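Cycloserine biosynthesis protein DcsG (Streptomyces lavendulae, PDB 6JIL) catalyses the ATP- and magnesium-dependent cyclisation of O-ureido-D-serine to the antibiotic D-cycloserine, as a monomeric ligase of the ATP-grasp family. Local coordinates at residues 144-149 with 162-167. Residues are numbered along the deposited sequence; the frame is centred on the assembly and turned at random.
Sequences SKDVQR and VARLLA. With ADP (adenosine-5'-diphosphate), chain G.
The loop that meets the β-phosphate of ADP in this ATP-grasp enzyme is joined to helix 155-167 by a salt bridge between D146 and R164. The guanidinium of R164 comes end-on, and both terminal nitrogens give hydrogen bonds to one carboxylate oxygen. NH1 and NH2 of R164 each lie 3.0 Å from OD1 of D146. Both bonds are bent, with N-H...O angles of 148° and 145°. OD1 sits at the guanidinium edge, in its plane, yet both nitrogens reach it from one face of the carboxylate. The two planes are turned 60° apart. The R164 side chain leaves the helix extended and then bends at its third torsion, which turns its end toward the loop. The double grip would probably help keep the D146 carboxylate ionised.

Beside the ion pair is a small apolar touch. CD2 of L165 packs on CB of D146 at 4.0 Å, the two side chains running antiparallel and lying alongside each other. Q148 stays at the margin, its OE1 oblique to the R164 guanidinium.

On the ligand side, N of S144 donates a hydrogen bond to O3B of ADP (2.7 Å). S144 is a known ATP-binding residue. CG1 of V147 lies 4.0 Å from O4' of the ADP ribose. D146 points to the helix, while S144, K145 and V147 around it in sequence belong to the nucleotide pocket.

The loop runs into strand 148-151, at one border of an antiparallel sheet, where Q148 pairs through its backbone with V136. Helix 155-167 packs against this sheet: L165 touches V172 of strand 172-176 and P138 of strand 133-138, and V162 also reaches A117 and V121 of helix 117-127.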
# COMPACT_ATOMS: atom_id res chain seq x y z
N SER A 144 1.59 -2.92 -8.85
CA SER A 144 1.93 -2.29 -10.13
C SER A 144 0.76 -2.13 -11.11
O SER A 144 0.99 -1.82 -12.28
CB SER A 144 3.05 -3.08 -10.82
OG SER A 144 4.23 -3.10 -10.03
N LYS A 145 -0.48 -2.32 -10.66
CA LYS A 145 -1.62 -2.18 -11.57
C LYS A 145 -1.75 -0.81 -12.25
O LYS A 145 -1.74 0.23 -11.60
CB LYS A 145 -2.93 -2.48 -10.84
CG LYS A 145 -4.10 -2.55 -11.80
CD LYS A 145 -5.42 -2.81 -11.11
CE LYS A 145 -6.50 -3.07 -12.14
NZ LYS A 145 -6.05 -4.16 -13.06
N ASP A 146 -1.88 -0.84 -13.57
CA ASP A 146 -2.02 0.35 -14.40
C ASP A 146 -1.01 1.46 -14.09
O ASP A 146 -1.32 2.64 -14.22
CB ASP A 146 -3.44 0.91 -14.31
CG ASP A 146 -4.48 -0.06 -14.84
OD1 ASP A 146 -4.31 -0.55 -15.97
OD2 ASP A 146 -5.47 -0.34 -14.14
N VAL A 147 0.19 1.06 -13.70
CA VAL A 147 1.25 2.01 -13.40
C VAL A 147 2.18 2.04 -14.61
O VAL A 147 2.56 0.98 -15.11
CB VAL A 147 2.06 1.59 -12.17
CG1 VAL A 147 3.19 2.56 -11.95
CG2 VAL A 147 1.15 1.54 -10.95
N GLN A 148 2.53 3.24 -15.07
CA GLN A 148 3.41 3.36 -16.23
C GLN A 148 4.38 4.54 -16.16
O GLN A 148 4.13 5.56 -15.52
CB GLN A 148 2.58 3.46 -17.52
CG GLN A 148 1.68 2.25 -17.78
CD GLN A 148 1.08 2.24 -19.19
OE1 GLN A 148 0.15 1.48 -19.47
NE2 GLN A 148 1.63 3.07 -20.07
N ARG A 149 5.50 4.36 -16.87
CA ARG A 149 6.58 5.34 -16.96
C ARG A 149 6.56 6.01 -18.33
O ARG A 149 6.37 5.35 -19.35
CB ARG A 149 7.90 4.60 -16.73
CG ARG A 149 9.15 5.43 -16.83
CD ARG A 149 10.36 4.52 -16.61
NE ARG A 149 11.61 5.26 -16.58
CZ ARG A 149 12.75 4.77 -16.11
NH1 ARG A 149 12.78 3.54 -15.62
NH2 ARG A 149 13.84 5.52 -16.10
N VAL A 162 -4.26 8.28 -18.64
CA VAL A 162 -4.97 8.99 -17.58
C VAL A 162 -6.47 8.94 -17.82
O VAL A 162 -7.24 8.62 -16.90
CB VAL A 162 -4.51 10.47 -17.49
CG1 VAL A 162 -5.43 11.26 -16.57
CG2 VAL A 162 -3.08 10.53 -16.97
N ALA A 163 -6.89 9.23 -19.04
CA ALA A 163 -8.30 9.24 -19.38
C ALA A 163 -8.94 7.89 -19.09
O ALA A 163 -10.04 7.83 -18.53
CB ALA A 163 -8.49 9.61 -20.85
N ARG A 164 -8.25 6.82 -19.47
CA ARG A 164 -8.74 5.46 -19.27
C ARG A 164 -9.06 5.21 -17.80
O ARG A 164 -10.02 4.51 -17.47
CB ARG A 164 -7.69 4.45 -19.78
CG ARG A 164 -8.03 2.99 -19.53
CD ARG A 164 -7.08 2.03 -20.27
NE ARG A 164 -5.71 2.03 -19.75
CZ ARG A 164 -5.32 1.37 -18.65
NH1 ARG A 164 -6.20 0.65 -17.96
NH2 ARG A 164 -4.06 1.43 -18.25
N LEU A 165 -8.24 5.77 -16.91
CA LEU A 165 -8.42 5.59 -15.47
C LEU A 165 -9.56 6.43 -14.92
O LEU A 165 -10.31 5.99 -14.05
CB LEU A 165 -7.12 5.94 -14.73
CG LEU A 165 -5.97 4.98 -15.00
CD1 LEU A 165 -4.76 5.35 -14.16
CD2 LEU A 165 -6.42 3.57 -14.67
N LEU A 166 -9.68 7.65 -15.42
CA LEU A 166 -10.75 8.54 -14.97
C LEU A 166 -12.09 7.94 -15.39
O LEU A 166 -13.07 7.99 -14.64
CB LEU A 166 -10.58 9.93 -15.59
CG LEU A 166 -9.26 10.64 -15.27
CD1 LEU A 166 -9.21 11.97 -15.99
CD2 LEU A 166 -9.13 10.83 -13.76
N ALA A 167 -12.12 7.36 -16.58
CA ALA A 167 -13.33 6.75 -17.12
C ALA A 167 -13.87 5.68 -16.19
O ALA A 167 -15.08 5.48 -16.10
CB ALA A 167 -13.05 6.16 -18.50
PB ADP G . 1.66 0.09 -6.28
O1B ADP G . 2.98 -0.73 -5.85
O2B ADP G . 0.71 0.19 -5.08
O3B ADP G . 0.95 -0.67 -7.42
PA ADP G . 3.55 2.07 -6.55
O1A ADP G . 3.55 3.46 -6.09
O2A ADP G . 4.29 1.19 -5.45
O3A ADP G . 1.99 1.61 -6.77
O5' ADP G . 4.30 2.00 -7.97
C5' ADP G . 4.64 0.65 -8.27
C4' ADP G . 6.11 0.61 -8.71
O4' ADP G . 6.34 1.57 -9.77
C3' ADP G . 7.04 0.98 -7.56
O3' ADP G . 7.43 -0.16 -6.80
C2' ADP G . 8.22 1.66 -8.28
O2' ADP G . 9.22 0.71 -8.65
C1' ADP G . 7.55 2.33 -9.50
N9 ADP G . 7.24 3.76 -9.24
C8 ADP G . 6.01 4.32 -9.01
N7 ADP G . 6.10 5.61 -8.87
C5 ADP G . 7.39 5.98 -9.00
C6 ADP G . 8.06 7.22 -9.16
N6 ADP G . 7.38 8.42 -8.98
N1 ADP G . 9.36 7.22 -9.50
C2 ADP G . 10.03 6.09 -9.70
N3 ADP G . 9.45 4.90 -9.57
C4 ADP G . 8.15 4.79 -9.23